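Local coordinates for protein phosphonate monoester hydrolase (Ruegeria pomeroyi, PDB 4UPK) that belongs to the sulfatase family of the alkaline phosphatase clan and is assembled from four copies of its chain, at residues T161-E166 and T214-D219; P170-L175 and D183-V188; A275-F280 and D475-L480. All blocks are in the same frame, centred on the assembly; numbering follows the deposited sequence.

Contact 1. Residues T161-E166 and T214-D219; sequences TEMRLE and TAFLTD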
loop_
_atom_site.group_PDB
_atom_site.type_symbol
_atom_site.label_atom_id
_atom_site.label_comp_id
_atom_site.label_asym_id
_atom_site.label_seq_id
_atom_site.Cartn_x
_atom_site.Cartn_y
_atom_site.Cartn_z
ATOM N N THR A 161 26.694 -9.014 4.665
ATOM C CA THR A 161 27.860 -8.528 3.944
ATOM C C THR A 161 27.445 -8.185 2.528
ATOM O O THR A 161 26.938 -9.054 1.808
ATOM C CB THR A 161 28.993 -9.561 3.948
ATOM O OG1 THR A 161 29.309 -9.906 5.291
ATOM C CG2 THR A 161 30.281 -9.049 3.214
ATOM N N GLU A 162 27.697 -6.920 2.126
ATOM C CA GLU A 162 27.458 -6.417 0.781
ATOM C C GLU A 162 28.665 -6.821 -0.068
ATOM O O GLU A 162 29.806 -6.493 0.266
ATOM C CB GLU A 162 27.288 -4.877 0.792
ATOM C CG GLU A 162 27.144 -4.238 -0.590
ATOM C CD GLU A 162 28.438 -3.822 -1.269
ATOM O OE1 GLU A 162 29.206 -3.046 -0.657
ATOM O OE2 GLU A 162 28.691 -4.279 -2.409
ATOM N N MET A 163 28.408 -7.500 -1.177
ATOM C CA MET A 163 29.462 -7.941 -2.077
ATOM C C MET A 163 28.932 -8.073 -3.502
ATOM O O MET A 163 28.815 -9.174 -4.050
ATOM C CB MET A 163 30.168 -9.209 -1.565
ATOM C CG MET A 163 31.407 -9.606 -2.374
ATOM S SD MET A 163 33.010 -9.410 -1.538
ATOM C CE MET A 163 32.660 -9.980 -0.117
ATOM N N ARG A 164 28.627 -6.913 -4.093
ATOM C CA ARG A 164 28.203 -6.788 -5.473
ATOM C C ARG A 164 29.449 -6.339 -6.247
ATOM O O ARG A 164 30.188 -5.481 -5.763
ATOM C CB ARG A 164 27.084 -5.737 -5.610
ATOM C CG ARG A 164 26.001 -5.843 -4.564
ATOM C CD ARG A 164 25.301 -4.514 -4.399
ATOM N NE ARG A 164 24.840 -4.342 -3.025
ATOM C CZ ARG A 164 24.079 -3.340 -2.610
ATOM N NH1 ARG A 164 23.670 -2.410 -3.465
ATOM N NH2 ARG A 164 23.721 -3.256 -1.339
ATOM N N LEU A 165 29.661 -6.911 -7.453
ATOM C CA LEU A 165 30.799 -6.660 -8.327
ATOM C C LEU A 165 31.140 -5.187 -8.567
ATOM O O LEU A 165 32.298 -4.809 -8.412
ATOM C CB LEU A 165 30.715 -7.485 -9.626
ATOM C CG LEU A 165 31.854 -7.333 -10.652
ATOM C CD1 LEU A 165 33.204 -7.801 -10.091
ATOM C CD2 LEU A 165 31.511 -8.065 -11.945
ATOM N N GLU A 166 30.158 -4.356 -8.868
ATOM C CA GLU A 166 30.395 -2.924 -9.118
ATOM C C GLU A 166 30.542 -2.082 -7.832
ATOM O O GLU A 166 30.905 -0.899 -7.909
ATOM C CB GLU A 166 29.337 -2.332 -10.078
ATOM C CG GLU A 166 29.254 -3.009 -11.457
ATOM C CD GLU A 166 30.526 -3.146 -12.287
ATOM O OE1 GLU A 166 31.271 -2.147 -12.423
ATOM O OE2 GLU A 166 30.767 -4.253 -12.822
ATOM N N THR A 214 36.926 -13.893 -3.060
ATOM C CA THR A 214 36.445 -15.225 -2.654
ATOM C C THR A 214 36.715 -15.498 -1.177
ATOM O O THR A 214 35.793 -15.901 -0.470
ATOM C CB THR A 214 37.050 -16.319 -3.560
ATOM O OG1 THR A 214 36.710 -16.040 -4.924
ATOM C CG2 THR A 214 36.604 -17.738 -3.168
ATOM N N ALA A 215 37.988 -15.310 -0.726
ATOM C CA ALA A 215 38.451 -15.536 0.652
ATOM C C ALA A 215 37.730 -14.608 1.628
ATOM O O ALA A 215 37.249 -15.056 2.667
ATOM C CB ALA A 215 39.960 -15.322 0.752
ATOM N N PHE A 216 37.663 -13.317 1.279
ATOM C CA PHE A 216 37.022 -12.283 2.085
ATOM C C PHE A 216 35.550 -12.583 2.363
ATOM O O PHE A 216 35.133 -12.455 3.523
ATOM C CB PHE A 216 37.238 -10.883 1.468
ATOM C CG PHE A 216 36.533 -9.782 2.208
ATOM C CD1 PHE A 216 37.109 -9.199 3.332
ATOM C CD2 PHE A 216 35.247 -9.384 1.836
ATOM C CE1 PHE A 216 36.423 -8.221 4.064
ATOM C CE2 PHE A 216 34.561 -8.413 2.570
ATOM C CZ PHE A 216 35.158 -7.823 3.668
ATOM N N LEU A 217 34.770 -12.979 1.329
ATOM C CA LEU A 217 33.334 -13.290 1.504
ATOM C C LEU A 217 33.122 -14.490 2.424
ATOM O O LEU A 217 32.275 -14.435 3.307
ATOM C CB LEU A 217 32.610 -13.483 0.153
ATOM C CG LEU A 217 31.084 -13.588 0.181
ATOM C CD1 LEU A 217 30.410 -12.348 0.810
ATOM C CD2 LEU A 217 30.557 -13.810 -1.175
ATOM N N THR A 218 33.946 -15.534 2.256
ATOM C CA THR A 218 33.973 -16.748 3.076
ATOM C C THR A 218 34.311 -16.375 4.523
ATOM O O THR A 218 33.676 -16.891 5.453
ATOM C CB THR A 218 34.978 -17.771 2.513
ATOM O OG1 THR A 218 34.764 -17.880 1.105
ATOM C CG2 THR A 218 34.843 -19.141 3.179
ATOM N N ASP A 219 35.303 -15.479 4.707
ATOM C CA ASP A 219 35.685 -14.979 6.025
ATOM C C ASP A 219 34.524 -14.239 6.700
ATOM O O ASP A 219 34.296 -14.455 7.879
ATOM C CB ASP A 219 36.934 -14.084 5.939
ATOM C CG ASP A 219 38.242 -14.799 5.632
ATOM O OD1 ASP A 219 38.278 -16.052 5.707
ATOM O OD2 ASP A 219 39.204 -14.120 5.277
#
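Met163 reaches across to helix 213-224 and lodges its terminal methyl between Phe216 and Leu217. The methyl CE lies at the edge of the Phe216 ring, near its plane, with CE 3.3 Å from Phe216 CD2. The same CE is 3.4 Å from Leu217 CD1, a little inside usual van der Waals contact. A bend at chi3 (43°) places CE against the aromatic edge and the leucine; an unbranched, flexible side chain suits a position between the two. The sulfur makes a Met-aromatic contact, with SD 5.3 Å from the centroid of the Phe216 ring. Thr161 packs more loosely: CG2 stays 4.1 Å from Leu217 CD1, its methyl suiting contact with a leucine methyl.

Glu162, by contrast, points away from the helix, and its OE2 accepts a nearly straight bond from Arg164 N (3.1 Å, 176°). Arg164 pairs with Glu159 and packs on His158 of the second subunit, while beyond it Glu166 is open to solvent. On the helix, Leu217 also touches Leu237 of strand 234-239. The contact is thus apolar packing of helix 213-224 on the end of strand 158-162 and the loop after it, at the side of the central sheet, in the layered alpha/beta fold characteristic of the alkaline phosphatase clan.

Contact 2. Residues P170-L175 and D183-V188; sequences PWQSHL and DDYAQV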
loop_
_atom_site.group_PDB
_atom_site.type_symbol
_atom_site.label_atom_id
_atom_site.label_comp_id
_atom_site.label_asym_id
_atom_site.label_seq_id
_atom_site.Cartn_x
_atom_site.Cartn_y
_atom_site.Cartn_z
ATOM N N PRO A 170 32.842 -3.352 1.656
ATOM C CA PRO A 170 33.583 -4.070 2.714
ATOM C C PRO A 170 34.921 -4.645 2.211
ATOM O O PRO A 170 35.929 -4.471 2.882
ATOM C CB PRO A 170 32.606 -5.193 3.120
ATOM C CG PRO A 170 31.251 -4.646 2.795
ATOM C CD PRO A 170 31.478 -3.914 1.509
ATOM N N TRP A 171 34.936 -5.308 1.026
ATOM C CA TRP A 171 36.157 -5.873 0.439
ATOM C C TRP A 171 37.150 -4.789 0.023
ATOM O O TRP A 171 38.339 -4.941 0.291
ATOM C CB TRP A 171 35.868 -6.855 -0.715
ATOM C CG TRP A 171 37.107 -7.500 -1.283
ATOM C CD1 TRP A 171 38.087 -8.150 -0.582
ATOM C CD2 TRP A 171 37.545 -7.475 -2.652
ATOM N NE1 TRP A 171 39.071 -8.579 -1.431
ATOM C CE2 TRP A 171 38.776 -8.164 -2.707
ATOM C CE3 TRP A 171 37.006 -6.949 -3.847
ATOM C CZ2 TRP A 171 39.472 -8.359 -3.905
ATOM C CZ3 TRP A 171 37.700 -7.146 -5.037
ATOM C CH2 TRP A 171 38.909 -7.858 -5.060
ATOM N N GLN A 172 36.669 -3.675 -0.565
ATOM C CA GLN A 172 37.522 -2.535 -0.954
ATOM C C GLN A 172 38.174 -1.917 0.252
ATOM O O GLN A 172 39.332 -1.500 0.160
ATOM C CB GLN A 172 36.744 -1.455 -1.727
ATOM C CG GLN A 172 36.415 -1.808 -3.196
ATOM C CD GLN A 172 36.140 -0.542 -3.977
ATOM O OE1 GLN A 172 37.011 0.327 -4.130
ATOM N NE2 GLN A 172 34.956 -0.436 -4.552
ATOM N N SER A 173 37.441 -1.847 1.387
ATOM C CA SER A 173 37.962 -1.282 2.644
ATOM C C SER A 173 38.979 -2.235 3.295
ATOM O O SER A 173 39.997 -1.775 3.781
ATOM C CB SER A 173 36.825 -0.931 3.592
ATOM O OG SER A 173 35.959 0.006 2.979
ATOM N N HIS A 174 38.751 -3.554 3.213
ATOM C CA HIS A 174 39.677 -4.597 3.673
ATOM C C HIS A 174 41.033 -4.401 2.949
ATOM O O HIS A 174 42.078 -4.366 3.596
ATOM C CB HIS A 174 39.089 -6.003 3.385
ATOM C CG HIS A 174 39.987 -7.133 3.817
ATOM N ND1 HIS A 174 40.615 -7.954 2.895
ATOM C CD2 HIS A 174 40.378 -7.500 5.059
ATOM C CE1 HIS A 174 41.316 -8.818 3.608
ATOM N NE2 HIS A 174 41.224 -8.564 4.908
ATOM N N LEU A 175 40.987 -4.167 1.626
ATOM C CA LEU A 175 42.159 -3.920 0.778
ATOM C C LEU A 175 42.919 -2.640 1.144
ATOM O O LEU A 175 44.144 -2.681 1.218
ATOM C CB LEU A 175 41.800 -3.952 -0.729
ATOM C CG LEU A 175 41.318 -5.292 -1.307
ATOM C CD1 LEU A 175 40.742 -5.096 -2.685
ATOM C CD2 LEU A 175 42.439 -6.315 -1.378
ATOM N N ASP A 183 44.200 3.747 -6.560
ATOM C CA ASP A 183 43.503 5.034 -6.615
ATOM C C ASP A 183 42.116 4.923 -7.249
ATOM O O ASP A 183 41.322 5.854 -7.148
ATOM C CB ASP A 183 44.377 6.087 -7.313
ATOM C CG ASP A 183 45.550 6.528 -6.458
ATOM O OD1 ASP A 183 46.604 5.851 -6.498
ATOM O OD2 ASP A 183 45.400 7.520 -5.714
ATOM N N ASP A 184 41.827 3.768 -7.865
ATOM C CA ASP A 184 40.568 3.425 -8.538
ATOM C C ASP A 184 40.254 1.954 -8.278
ATOM O O ASP A 184 41.177 1.133 -8.258
ATOM C CB ASP A 184 40.725 3.634 -10.060
ATOM C CG ASP A 184 39.960 4.797 -10.659
ATOM O OD1 ASP A 184 40.132 5.951 -10.171
ATOM O OD2 ASP A 184 39.264 4.580 -11.664
ATOM N N TYR A 185 38.963 1.617 -8.111
ATOM C CA TYR A 185 38.492 0.239 -7.919
ATOM C C TYR A 185 38.889 -0.671 -9.103
ATOM O O TYR A 185 39.257 -1.825 -8.866
ATOM C CB TYR A 185 36.972 0.203 -7.685
ATOM C CG TYR A 185 36.337 -1.175 -7.555
ATOM C CD1 TYR A 185 36.977 -2.204 -6.859
ATOM C CD2 TYR A 185 35.046 -1.410 -8.014
ATOM C CE1 TYR A 185 36.385 -3.457 -6.712
ATOM C CE2 TYR A 185 34.428 -2.646 -7.837
ATOM C CZ TYR A 185 35.093 -3.664 -7.175
ATOM O OH TYR A 185 34.467 -4.883 -7.021
ATOM N N ALA A 186 38.870 -0.146 -10.352
ATOM C CA ALA A 186 39.262 -0.913 -11.555
ATOM C C ALA A 186 40.746 -1.390 -11.559
ATOM O O ALA A 186 41.068 -2.366 -12.232
ATOM C CB ALA A 186 38.958 -0.114 -12.814
ATOM N N GLN A 187 41.628 -0.724 -10.792
ATOM C CA GLN A 187 43.046 -1.081 -10.681
ATOM C C GLN A 187 43.282 -2.420 -9.952
ATOM O O GLN A 187 44.289 -3.079 -10.182
ATOM C CB GLN A 187 43.843 0.046 -10.006
ATOM C CG GLN A 187 43.976 1.328 -10.839
ATOM C CD GLN A 187 44.523 2.504 -10.038
ATOM O OE1 GLN A 187 45.214 2.347 -9.014
ATOM N NE2 GLN A 187 44.231 3.722 -10.496
ATOM N N VAL A 188 42.362 -2.789 -9.067
ATOM C CA VAL A 188 42.349 -4.014 -8.249
ATOM C C VAL A 188 42.326 -5.302 -9.145
ATOM O O VAL A 188 42.911 -6.311 -8.788
ATOM C CB VAL A 188 41.110 -3.931 -7.285
ATOM C CG1 VAL A 188 40.772 -5.269 -6.637
ATOM C CG2 VAL A 188 41.280 -2.845 -6.233
#
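Helix 169-177 is covered on one flank by the loop that follows it, and Gln172 and Tyr185 form the main seam between them. The Gln172 amide lies flat over one face of the Tyr185 ring, the two planes 9° apart, as an amide-pi stack. Its NE2 sits offset toward the rim, 3.4 Å from Tyr185 CG. Glutamine suits the place because its flat amide can cover a ring while NE2 still hydrogen-bonds Met167 O. The phenol oxygen of Tyr185 is hydrogen-bonded to Tyr189 OH.

In the chain, helix and loop lie between strand 158-162 and helix 213-224 of the sulfatase-family alpha/beta fold. Trp171, Gln172 and Leu175 project from the same side of the helix. Residues 185-188 have helical backbone angles, and this turn sets Val188 beside Tyr185. Val188 CG1, anti to its backbone N (chi1 166°), meets Trp171 tip to tip, 3.6 Å from CH2. Leu175 CD1, which lies over one face of the indole, is 4.0 Å from the same Val188 CG1; the compact, branched valine suits a place between indole and leucine. Trp171 NE1 is hydrogen-bonded to Asp211 O. On the loop itself, Asp183 N reaches Gln187 OE1 at 3.0 Å, approaching from above the carbonyl plane.

Contact 3. Residues A275-F280 and D475-L480; sequences AEHPFF and DLPPML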
loop_
_atom_site.group_PDB
_atom_site.type_symbol
_atom_site.label_atom_id
_atom_site.label_comp_id
_atom_site.label_asym_id
_atom_site.label_seq_id
_atom_site.Cartn_x
_atom_site.Cartn_y
_atom_site.Cartn_z
ATOM N N ALA A 275 27.365 -18.221 -40.229
ATOM C CA ALA A 275 26.662 -18.857 -41.370
ATOM C C ALA A 275 25.519 -19.766 -40.889
ATOM O O ALA A 275 24.563 -19.974 -41.632
ATOM C CB ALA A 275 27.636 -19.657 -42.231
ATOM N N GLU A 276 25.613 -20.275 -39.642
ATOM C CA GLU A 276 24.609 -21.144 -39.037
ATOM C C GLU A 276 23.292 -20.405 -38.744
ATOM O O GLU A 276 22.214 -20.963 -38.960
ATOM C CB GLU A 276 25.159 -21.924 -37.825
ATOM C CG GLU A 276 26.195 -22.987 -38.187
ATOM C CD GLU A 276 25.823 -23.963 -39.286
ATOM O OE1 GLU A 276 24.711 -24.535 -39.235
ATOM O OE2 GLU A 276 26.658 -24.177 -40.191
ATOM N N HIS A 277 23.380 -19.118 -38.335
ATOM C CA HIS A 277 22.225 -18.241 -38.121
ATOM C C HIS A 277 22.759 -16.809 -37.932
ATOM O O HIS A 277 23.765 -16.630 -37.239
ATOM C CB HIS A 277 21.337 -18.702 -36.929
ATOM C CG HIS A 277 19.993 -18.028 -36.824
ATOM N ND1 HIS A 277 19.872 -16.709 -36.382
ATOM C CD2 HIS A 277 18.751 -18.527 -37.040
ATOM C CE1 HIS A 277 18.574 -16.442 -36.393
ATOM N NE2 HIS A 277 17.859 -17.510 -36.768
ATOM N N PRO A 278 22.095 -15.790 -38.532
ATOM C CA PRO A 278 22.565 -14.399 -38.396
ATOM C C PRO A 278 22.690 -13.841 -36.974
ATOM O O PRO A 278 23.438 -12.882 -36.792
ATOM C CB PRO A 278 21.525 -13.609 -39.189
ATOM C CG PRO A 278 20.965 -14.575 -40.142
ATOM C CD PRO A 278 20.904 -15.851 -39.400
ATOM N N PHE A 279 21.954 -14.407 -35.993
ATOM C CA PHE A 279 21.951 -14.052 -34.559
ATOM C C PHE A 279 23.377 -14.061 -33.961
ATOM O O PHE A 279 23.670 -13.275 -33.057
ATOM C CB PHE A 279 21.055 -15.058 -33.774
ATOM C CG PHE A 279 21.241 -15.070 -32.265
ATOM C CD1 PHE A 279 22.200 -15.886 -31.670
ATOM C CD2 PHE A 279 20.491 -14.232 -31.446
ATOM C CE1 PHE A 279 22.403 -15.861 -30.287
ATOM C CE2 PHE A 279 20.695 -14.209 -30.064
ATOM C CZ PHE A 279 21.638 -15.030 -29.493
ATOM N N PHE A 280 24.225 -14.999 -34.443
ATOM C CA PHE A 280 25.602 -15.245 -34.008
ATOM C C PHE A 280 26.621 -14.216 -34.437
ATOM O O PHE A 280 27.723 -14.179 -33.878
ATOM C CB PHE A 280 26.037 -16.683 -34.316
ATOM C CG PHE A 280 25.188 -17.711 -33.614
ATOM C CD1 PHE A 280 25.149 -17.776 -32.227
ATOM C CD2 PHE A 280 24.407 -18.603 -34.340
ATOM C CE1 PHE A 280 24.333 -18.702 -31.582
ATOM C CE2 PHE A 280 23.630 -19.557 -33.693
ATOM C CZ PHE A 280 23.575 -19.583 -32.322
ATOM N N ASP A 475 11.437 -10.941 -36.510
ATOM C CA ASP A 475 11.376 -11.647 -37.783
ATOM C C ASP A 475 12.689 -12.328 -38.202
ATOM O O ASP A 475 13.211 -12.089 -39.299
ATOM C CB ASP A 475 10.806 -10.744 -38.879
ATOM C CG ASP A 475 9.593 -11.362 -39.536
ATOM O OD1 ASP A 475 9.779 -12.170 -40.473
ATOM O OD2 ASP A 475 8.453 -11.100 -39.055
ATOM N N LEU A 476 13.209 -13.192 -37.319
ATOM C CA LEU A 476 14.422 -13.995 -37.519
ATOM C C LEU A 476 14.007 -15.457 -37.547
ATOM O O LEU A 476 13.179 -15.855 -36.721
ATOM C CB LEU A 476 15.431 -13.766 -36.389
ATOM C CG LEU A 476 16.184 -12.444 -36.386
ATOM C CD1 LEU A 476 17.001 -12.313 -35.116
ATOM C CD2 LEU A 476 17.101 -12.305 -37.621
ATOM N N PRO A 477 14.534 -16.279 -38.479
ATOM C CA PRO A 477 14.095 -17.681 -38.539
ATOM C C PRO A 477 14.473 -18.547 -37.328
ATOM O O PRO A 477 15.429 -18.245 -36.610
ATOM C CB PRO A 477 14.733 -18.202 -39.843
ATOM C CG PRO A 477 15.893 -17.323 -40.087
ATOM C CD PRO A 477 15.489 -15.970 -39.572
ATOM N N PRO A 478 13.734 -19.664 -37.091
ATOM C CA PRO A 478 14.104 -20.543 -35.975
ATOM C C PRO A 478 15.445 -21.258 -36.173
ATOM O O PRO A 478 16.005 -21.269 -37.277
ATOM C CB PRO A 478 12.961 -21.567 -35.941
ATOM C CG PRO A 478 12.379 -21.559 -37.293
ATOM C CD PRO A 478 12.542 -20.167 -37.812
ATOM N N MET A 479 15.955 -21.850 -35.089
ATOM C CA MET A 479 17.130 -22.695 -35.122
ATOM C C MET A 479 16.667 -24.077 -34.708
ATOM O O MET A 479 15.768 -24.211 -33.885
ATOM C CB MET A 479 18.260 -22.219 -34.173
ATOM C CG MET A 479 18.617 -20.769 -34.309
ATOM S SD MET A 479 20.149 -20.405 -33.466
ATOM C CE MET A 479 20.031 -18.653 -33.260
ATOM N N LEU A 480 17.257 -25.094 -35.282
ATOM C CA LEU A 480 16.950 -26.467 -34.917
ATOM C C LEU A 480 18.235 -27.287 -34.882
ATOM O O LEU A 480 18.926 -27.365 -35.881
ATOM C CB LEU A 480 15.894 -27.083 -35.822
ATOM C CG LEU A 480 15.377 -28.463 -35.380
ATOM C CD1 LEU A 480 14.548 -28.360 -34.121
ATOM C CD2 LEU A 480 14.609 -29.132 -36.512
#
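The His277 imidazole carries Met479 CE over one face as a CH-pi contact, 3.6 Å above its plane and offset toward the rim, while both ring nitrogens are engaged at the edge. The Phe472 ring of strand 467-472 also meets the imidazole. ND1 accepts from Phe279 N at 3.1 Å, close to the ring plane, a capping bond in the turn that leads into helix 280-286. At the other nitrogen, NE2 donates to Pro477 O, again near the ring plane; the modelled separation of 2.5 Å is very short, so its exact value is doubtful. Because one nitrogen accepts and the other donates, the pattern is consistent with a neutral ring protonated on NE2. Histidine suits this place, as one small flat group can cap its own turn and grip a second part of the chain.

That second part enters strand 479-482, an outermost strand, within the chain, of the four-stranded antiparallel sheet that sulfatase-family proteins carry in their C-terminal part. Pro477 and Pro478 lack backbone N-H groups, but the carbonyl of Pro477 remains available to the histidine. Leu476 CB stands at the ring edge, 4.1 Å from His277 CE1.

Met479 bridges several rings. Its chain is extended beyond CG (chi2 -167°), carrying SD to Phe280, which meets it tip to tip in a Met-aromatic contact, SD 3.6 Å from Phe280 CE2. Phe279 is stacked with Trp446, and its CD1 lies over one face of Phe280. The methyl that covers the imidazole is shared with Phe279: Met479 CE is 3.8 Å from Phe279 CB.

Contacts 1 and 2 form one neighbourhood, their centres 12 Å apart, with contact 2 nested in the chain between the segments of contact 1. The two touch: Phe216 packs on the start of helix 169-177, and Leu165 O probably hydrogen-bonds Tyr185 OH. Contact 1, nearer the chain's centre, is wholly buried and apolar across its interface; contact 2, farther out, adds an amide-ring stack and has partly exposed Tyr185. Contact 3 shares no element with them, its centre about 39 Å from that of contact 1. It joins segments far apart in sequence and alone has a hydrogen bond between its two segments, from a side chain to a backbone carbonyl, with exposed prolines beside a buried histidine and methionine.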